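Local coordinates for protein spectinomycin phosphotransferase (Legionella pneumophila, PDB 3I1A) that probably transfers a phosphate group from a nucleotide to the antibiotic spectinomycin, as a kinase-like aminoglycoside phosphotransferase that gives resistance to the drug, at residues K87-Q90 / F95-I98; I153-Y158 / T191-S196. One frame throughout, in Å; residues are numbered along the deposited sequence.

Contact 1 of 2, residues K87-Q90 / F95-I98; sequences KLFQ and FKII
Lys96 lays the aliphatic part of its side chain against the ring of Phe89. The ring's CE1 is 3.7 Å from CE of Lys96, and its CD1 is 3.8 Å from CD of Lys96. The lysine chain meets the ring at a slant. It runs extended to CE and then bends (chi4 66°). The bend carries NZ away to the backbone carbonyl of His58, which accepts its hydrogen bond. The backbone of Lys96 also takes part, with its CA 3.3 Å from Gln90 O in a CA-H...O contact.

Ile97 forms the antiparallel hydrogen-bonded pair with Gln90. Ile97 N donates to Gln90 O at 2.9 Å, and Gln90 N donates to Ile97 O at 3.0 Å. This pair joins the short outermost strand 90-91 to strand 95-101 in the five-stranded antiparallel sheet of the kinase-like fold. On its other edge strand 95-101 bonds to strand 48-55. The side chains of Gln90 and Ile97 leave the same face of the sheet, CB to CB 4.2 Å, and both meet helix 10-19.

Ile98 points to the opposite face, with Lys96 and Phe89. Phe89 holds CG between its backbone N and carbonyl carbon (chi1 72°), which turns the ring toward the Lys96 chain. CD1 of Ile98 lies 3.9 Å from CG of Phe89, and Leu63 of helix 61-71 touches both Phe89 and Ile98. The branch CG2 of Ile98 is 4.0 Å from Leu88 O, while the Leu88 side chain packs on Ile66 and Arg67.

Contact 2 of 2, residues I153-Y158 / T191-S196; sequences IVRSFY and TSEKLS
Arg155 and Glu193 form a salt bridge between two helices. NH2 of Arg155 donates to OE1 of Glu193 at 2.8 Å, with an angle of 153° at the hydrogen. The oxygen lies at the edge of the guanidinium, close to its plane. The guanidinium and carboxylate planes are 57° apart, and NH2 comes to OE1 from above the carboxylate plane.

A water forms a second link. It accepts from Arg155 NH1 at 2.7 Å and donates to Glu193 OE1 at 2.7 Å. OE1 also forms a salt bridge with Arg151 NE, one turn earlier on the arginine's helix. Three donors thus grip one oxygen, and the two positive groups would be expected to stabilise its negative charge. Glu193 is modelled in two conformers, and these bonds belong to the one described.

The arginine reaches across with an extended chain from CG to NE. Glu193 bends at chi2 (66°), and its CG comes to 3.5 Å from Arg155 NH2. The two side chains cross at about a right angle. The backbones stay well apart, with CA of Arg155 11.4 Å from CA of Glu193.

Beside the bridge, Val154, Arg155 and Tyr158 pack on Val189, and the Tyr158 ring stacks with His186. This is a water-supported surface salt bridge between helices 149-157 and 182-198, in the helical part of the phosphotransferase fold and away from the nucleotide and magnesium sites.

Overall arrangement
From the N terminus the chain forms helix 10-19, then strands 25-29, 38-43 and 48-55 and helix 61-71. Contact 1 then closes a tight loop of four intervening residues and completes the edge of the five-stranded sheet. Ile98 in contact 1 lies near Lys52 and Phe50, which bind ADP in another structure of this protein. The chain leaves this sheet and enters the helical part. There contact 2 closes a longer loop of 32 residues, mostly helix, and joins helices 149-157 and 182-198. The two loops follow one another without nesting or crossing. The centres of contact 1 and contact 2 are about 41 Å apart, on opposite sides of the chain's centre.

Contact 1 of 2, residues K87-Q90 / F95-I98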
ATOM      1  N   LYS A  87     -14.335  20.939   4.592  1.00 21.58           N
ATOM      2  CA  LYS A  87     -13.153  20.213   5.082  1.00 19.54           C
ATOM      3  C   LYS A  87     -13.307  18.741   4.697  1.00 18.87           C
ATOM      4  O   LYS A  87     -14.440  18.259   4.545  1.00 19.38           O
ATOM      5  CB  LYS A  87     -13.053  20.336   6.603  1.00 21.20           C
ATOM      6  CG  LYS A  87     -12.833  21.767   7.054  1.00 25.37           C
ATOM      7  CD  LYS A  87     -13.340  22.028   8.464  1.00 31.25           C
ATOM      8  CE  LYS A  87     -12.578  21.238   9.512  1.00 33.76           C
ATOM      9  NZ  LYS A  87     -12.980  21.581  10.908  1.00 35.86           N
ATOM     10  N   LEU A  88     -12.187  18.026   4.558  1.00 18.11           N
ATOM     11  CA  LEU A  88     -12.209  16.612   4.178  1.00 17.51           C
ATOM     12  C   LEU A  88     -12.495  15.653   5.338  1.00 17.82           C
ATOM     13  O   LEU A  88     -12.543  14.438   5.160  1.00 18.23           O
ATOM     14  CB  LEU A  88     -10.896  16.234   3.470  1.00 19.26           C
ATOM     15  CG  LEU A  88     -10.700  16.880   2.081  1.00 20.89           C
ATOM     16  CD1 LEU A  88      -9.419  16.327   1.436  1.00 24.37           C
ATOM     17  CD2 LEU A  88     -11.902  16.582   1.183  1.00 22.93           C
ATOM     18  N   PHE A  89     -12.696  16.201   6.529  1.00 16.66           N
ATOM     19  CA  PHE A  89     -13.017  15.373   7.670  1.00 19.32           C
ATOM     20  C   PHE A  89     -13.512  16.278   8.786  1.00 19.31           C
ATOM     21  O   PHE A  89     -13.190  17.472   8.804  1.00 20.09           O
ATOM     22  CB  PHE A  89     -11.774  14.571   8.111  1.00 20.30           C
ATOM     23  CG  PHE A  89     -10.706  15.405   8.788  1.00 21.14           C
ATOM     24  CD1 PHE A  89     -10.666  15.523  10.172  1.00 20.52           C
ATOM     25  CD2 PHE A  89      -9.726  16.052   8.038  1.00 21.94           C
ATOM     26  CE1 PHE A  89      -9.664  16.267  10.804  1.00 19.53           C
ATOM     27  CE2 PHE A  89      -8.724  16.799   8.662  1.00 23.01           C
ATOM     28  CZ  PHE A  89      -8.698  16.903  10.052  1.00 21.60           C
ATOM     29  N   GLN A  90     -14.325  15.720   9.687  1.00 18.88           N
ATOM     30  CA  GLN A  90     -14.859  16.467  10.814  1.00 19.44           C
ATOM     31  C   GLN A  90     -14.115  16.099  12.099  1.00 20.43           C
ATOM     32  O   GLN A  90     -14.096  14.935  12.527  1.00 19.77           O
ATOM     33  CB  GLN A  90     -16.336  16.154  11.010  1.00 21.37           C
ATOM     34  CG  GLN A  90     -16.968  17.020  12.106  1.00 24.18           C
ATOM     35  CD  GLN A  90     -16.954  18.495  11.720  1.00 25.47           C
ATOM     36  OE1 GLN A  90     -17.350  18.855  10.607  1.00 27.18           O
ATOM     37  NE2 GLN A  90     -16.497  19.348  12.629  1.00 25.35           N
ATOM     38  N   PHE A  95     -12.481  12.333  18.628  1.00 22.07           N
ATOM     39  CA  PHE A  95     -12.324  11.485  17.461  1.00 22.39           C
ATOM     40  C   PHE A  95     -12.672  12.261  16.201  1.00 20.96           C
ATOM     41  O   PHE A  95     -13.203  13.376  16.269  1.00 21.36           O
ATOM     42  CB  PHE A  95     -13.154  10.199  17.579  1.00 21.50           C
ATOM     43  CG  PHE A  95     -14.643  10.411  17.553  1.00 22.60           C
ATOM     44  CD1 PHE A  95     -15.351  10.342  16.355  1.00 22.14           C
ATOM     45  CD2 PHE A  95     -15.335  10.680  18.729  1.00 25.08           C
ATOM     46  CE1 PHE A  95     -16.734  10.541  16.329  1.00 22.23           C
ATOM     47  CE2 PHE A  95     -16.725  10.882  18.712  1.00 25.88           C
ATOM     48  CZ  PHE A  95     -17.417  10.811  17.507  1.00 25.02           C
ATOM     49  N   LYS A  96     -12.329  11.667  15.068  1.00 20.16           N
ATOM     50  CA  LYS A  96     -12.546  12.245  13.745  1.00 19.39           C
ATOM     51  C   LYS A  96     -13.535  11.413  12.943  1.00 17.97           C
ATOM     52  O   LYS A  96     -13.590  10.198  13.111  1.00 16.50           O
ATOM     53  CB  LYS A  96     -11.243  12.209  12.949  1.00 20.18           C
ATOM     54  CG  LYS A  96     -10.127  13.112  13.391  1.00 25.56           C
ATOM     55  CD  LYS A  96      -8.966  12.966  12.375  1.00 25.73           C
ATOM     56  CE  LYS A  96      -7.743  13.782  12.775  1.00 27.76           C
ATOM     57  NZ  LYS A  96      -7.152  13.239  14.031  1.00 26.90           N
ATOM     58  N   ILE A  97     -14.297  12.072  12.062  1.00 17.20           N
ATOM     59  CA  ILE A  97     -15.233  11.378  11.160  1.00 16.86           C
ATOM     60  C   ILE A  97     -14.699  11.639   9.754  1.00 16.06           C
ATOM     61  O   ILE A  97     -14.391  12.780   9.428  1.00 16.03           O
ATOM     62  CB  ILE A  97     -16.665  11.997  11.160  1.00 15.10           C
ATOM     63  CG1 ILE A  97     -17.349  11.811  12.510  1.00 18.08           C
ATOM     64  CG2 ILE A  97     -17.541  11.317  10.090  1.00 16.02           C
ATOM     65  CD1 ILE A  97     -18.807  12.336  12.527  1.00 19.80           C
ATOM     66  N   ILE A  98     -14.582  10.600   8.933  1.00 15.57           N
ATOM     67  CA  ILE A  98     -14.146  10.765   7.532  1.00 15.54           C
ATOM     68  C   ILE A  98     -15.235  10.088   6.755  1.00 15.39           C
ATOM     69  O   ILE A  98     -15.448   8.878   6.906  1.00 15.74           O
ATOM     70  CB  ILE A  98     -12.845  10.007   7.171  1.00 17.78           C
ATOM     71  CG1 ILE A  98     -11.753  10.235   8.217  1.00 21.23           C
ATOM     72  CG2 ILE A  98     -12.346  10.520   5.819  1.00 18.46           C
ATOM     73  CD1 ILE A  98     -11.094  11.550   8.125  1.00 25.63           C
TER

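Contact 2 of 2, residues I153-Y158 / T191-S196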
ATOM      1  N   ILE A 153      16.569  -8.960  10.031  1.00 23.27           N
ATOM      2  CA  ILE A 153      15.611  -9.974  10.473  1.00 21.45           C
ATOM      3  C   ILE A 153      15.717 -11.233   9.626  1.00 21.33           C
ATOM      4  O   ILE A 153      15.697 -12.347  10.157  1.00 23.00           O
ATOM      5  CB  ILE A 153      14.170  -9.442  10.413  1.00 21.72           C
ATOM      6  CG1 ILE A 153      13.954  -8.432  11.537  1.00 22.40           C
ATOM      7  CG2 ILE A 153      13.169 -10.590  10.567  1.00 21.36           C
ATOM      8  CD1 ILE A 153      12.711  -7.580  11.354  1.00 22.31           C
ATOM      9  N   VAL A 154      15.839 -11.093   8.312  1.00 18.66           N
ATOM     10  CA  VAL A 154      15.931 -12.295   7.502  1.00 20.00           C
ATOM     11  C   VAL A 154      17.237 -13.032   7.823  1.00 21.26           C
ATOM     12  O   VAL A 154      17.281 -14.257   7.796  1.00 20.26           O
ATOM     13  CB  VAL A 154      15.852 -12.002   5.972  1.00 18.74           C
ATOM     14  CG1 VAL A 154      16.023 -13.272   5.199  1.00 19.93           C
ATOM     15  CG2 VAL A 154      14.480 -11.378   5.624  1.00 19.57           C
ATOM     16  N   ARG A 155      18.303 -12.297   8.134  1.00 20.45           N
ATOM     17  CA  ARG A 155      19.547 -13.001   8.458  1.00 22.27           C
ATOM     18  C   ARG A 155      19.384 -13.747   9.772  1.00 20.78           C
ATOM     19  O   ARG A 155      19.999 -14.799   9.956  1.00 24.16           O
ATOM     20  CB  ARG A 155      20.746 -12.039   8.556  1.00 18.88           C
ATOM     21  CG  ARG A 155      21.091 -11.401   7.231  1.00 24.50           C
ATOM     22  CD  ARG A 155      22.445 -10.719   7.246  1.00 23.44           C
ATOM     23  NE  ARG A 155      22.572  -9.800   6.125  1.00 25.04           N
ATOM     24  CZ  ARG A 155      22.363  -8.486   6.226  1.00 26.87           C
ATOM     25  NH1 ARG A 155      22.032  -7.955   7.394  1.00 26.53           N
ATOM     26  NH2 ARG A 155      22.474  -7.704   5.160  1.00 27.07           N
ATOM     27  N   SER A 156      18.575 -13.211  10.687  1.00 22.45           N
ATOM     28  CA  SER A 156      18.373 -13.892  11.964  1.00 22.45           C
ATOM     29  C   SER A 156      17.677 -15.230  11.737  1.00 23.65           C
ATOM     30  O   SER A 156      17.767 -16.119  12.585  1.00 22.51           O
ATOM     31  CB  SER A 156      17.550 -13.040  12.933  1.00 22.92           C
ATOM     32  OG  SER A 156      16.193 -12.938  12.522  1.00 23.69           O
ATOM     33  N   PHE A 157      16.995 -15.388  10.600  1.00 20.83           N
ATOM     34  CA  PHE A 157      16.306 -16.654  10.301  1.00 21.62           C
ATOM     35  C   PHE A 157      17.272 -17.771   9.927  1.00 21.50           C
ATOM     36  O   PHE A 157      16.988 -18.941  10.170  1.00 22.18           O
ATOM     37  CB  PHE A 157      15.324 -16.530   9.116  1.00 19.13           C
ATOM     38  CG  PHE A 157      14.137 -15.622   9.354  1.00 19.03           C
ATOM     39  CD1 PHE A 157      13.824 -15.134  10.627  1.00 15.98           C
ATOM     40  CD2 PHE A 157      13.314 -15.280   8.284  1.00 15.60           C
ATOM     41  CE1 PHE A 157      12.717 -14.329  10.823  1.00 18.09           C
ATOM     42  CE2 PHE A 157      12.191 -14.466   8.477  1.00 17.37           C
ATOM     43  CZ  PHE A 157      11.895 -13.992   9.744  1.00 17.04           C
ATOM     44  N   TYR A 158      18.404 -17.412   9.320  1.00 22.14           N
ATOM     45  CA  TYR A 158      19.379 -18.393   8.859  1.00 23.39           C
ATOM     46  C   TYR A 158      19.645 -19.558   9.806  1.00 22.92           C
ATOM     47  O   TYR A 158      19.563 -20.723   9.410  1.00 23.53           O
ATOM     48  CB  TYR A 158      20.700 -17.691   8.525  1.00 22.48           C
ATOM     49  CG  TYR A 158      20.596 -16.740   7.336  1.00 23.91           C
ATOM     50  CD1 TYR A 158      21.608 -15.819   7.077  1.00 25.89           C
ATOM     51  CD2 TYR A 158      19.506 -16.787   6.459  1.00 24.29           C
ATOM     52  CE1 TYR A 158      21.547 -14.962   5.974  1.00 25.40           C
ATOM     53  CE2 TYR A 158      19.428 -15.935   5.345  1.00 26.30           C
ATOM     54  CZ  TYR A 158      20.456 -15.025   5.109  1.00 26.70           C
ATOM     55  OH  TYR A 158      20.417 -14.200   3.995  1.00 24.51           O
ATOM     56  N   THR A 191      21.694  -8.812  -2.248  1.00 20.21           N
ATOM     57  CA  THR A 191      21.611  -7.849  -3.347  1.00 21.74           C
ATOM     58  C   THR A 191      21.030  -6.551  -2.834  1.00 21.66           C
ATOM     59  O   THR A 191      21.505  -5.469  -3.197  1.00 21.05           O
ATOM     60  CB  THR A 191      20.759  -8.361  -4.513  1.00 22.02           C
ATOM     61  OG1 THR A 191      21.426  -9.464  -5.129  1.00 24.43           O
ATOM     62  CG2 THR A 191      20.566  -7.250  -5.553  1.00 21.69           C
ATOM     63  N   SER A 192      20.008  -6.649  -1.985  1.00 19.90           N
ATOM     64  CA  SER A 192      19.420  -5.454  -1.397  1.00 20.07           C
ATOM     65  C   SER A 192      20.514  -4.720  -0.603  1.00 22.30           C
ATOM     66  O   SER A 192      20.645  -3.500  -0.697  1.00 21.29           O
ATOM     67  CB  SER A 192      18.255  -5.837  -0.475  1.00 22.28           C
ATOM     68  OG  SER A 192      17.807  -4.713   0.248  1.00 23.24           O
ATOM     69  N   GLU A 193      21.301  -5.469   0.172  0.50 22.03           N
ATOM     70  CA  GLU A 193      22.379  -4.888   0.984  0.50 22.65           C
ATOM     71  C   GLU A 193      23.445  -4.216   0.102  0.50 22.97           C
ATOM     72  O   GLU A 193      23.829  -3.079   0.361  0.50 24.90           O
ATOM     73  CB  GLU A 193      23.002  -5.981   1.870  0.50 22.26           C
ATOM     74  CG  GLU A 193      24.038  -5.527   2.923  0.50 20.56           C
ATOM     75  CD  GLU A 193      23.478  -4.649   4.043  0.50 19.82           C
ATOM     76  OE1 GLU A 193      22.406  -4.956   4.611  0.50 16.24           O
ATOM     77  OE2 GLU A 193      24.135  -3.640   4.380  0.50 20.77           O
ATOM     78  N   LYS A 194      23.910  -4.915  -0.931  1.00 23.55           N
ATOM     79  CA  LYS A 194      24.915  -4.391  -1.864  1.00 26.44           C
ATOM     80  C   LYS A 194      24.434  -3.124  -2.569  1.00 27.41           C
ATOM     81  O   LYS A 194      25.184  -2.151  -2.728  1.00 28.17           O
ATOM     82  CB  LYS A 194      25.249  -5.446  -2.919  1.00 29.41           C
ATOM     83  CG  LYS A 194      26.270  -5.031  -3.978  1.00 33.16           C
ATOM     84  CD  LYS A 194      26.147  -5.930  -5.215  1.00 35.85           C
ATOM     85  CE  LYS A 194      27.430  -5.969  -6.052  1.00 37.97           C
ATOM     86  NZ  LYS A 194      28.552  -6.721  -5.379  1.00 39.15           N
ATOM     87  N   LEU A 195      23.184  -3.146  -3.013  1.00 26.36           N
ATOM     88  CA  LEU A 195      22.636  -2.000  -3.698  1.00 25.30           C
ATOM     89  C   LEU A 195      22.440  -0.833  -2.743  1.00 25.54           C
ATOM     90  O   LEU A 195      22.618   0.319  -3.144  1.00 25.03           O
ATOM     91  CB  LEU A 195      21.324  -2.373  -4.402  1.00 24.18           C
ATOM     92  CG  LEU A 195      21.469  -3.390  -5.541  1.00 24.50           C
ATOM     93  CD1 LEU A 195      20.114  -3.614  -6.224  1.00 25.24           C
ATOM     94  CD2 LEU A 195      22.492  -2.887  -6.563  1.00 24.85           C
ATOM     95  N   SER A 196      22.098  -1.098  -1.482  1.00 25.13           N
ATOM     96  CA  SER A 196      21.916   0.016  -0.561  1.00 25.86           C
ATOM     97  C   SER A 196      23.236   0.740  -0.339  1.00 26.76           C
ATOM     98  O   SER A 196      23.258   1.953  -0.149  1.00 28.48           O
ATOM     99  CB  SER A 196      21.354  -0.430   0.801  1.00 25.24           C
ATOM    100  OG  SER A 196      22.298  -1.157   1.563  1.00 29.45           O
TER
HETATM  101  O   HOH W   1      21.952  -5.271   7.214  1.00 38.88           O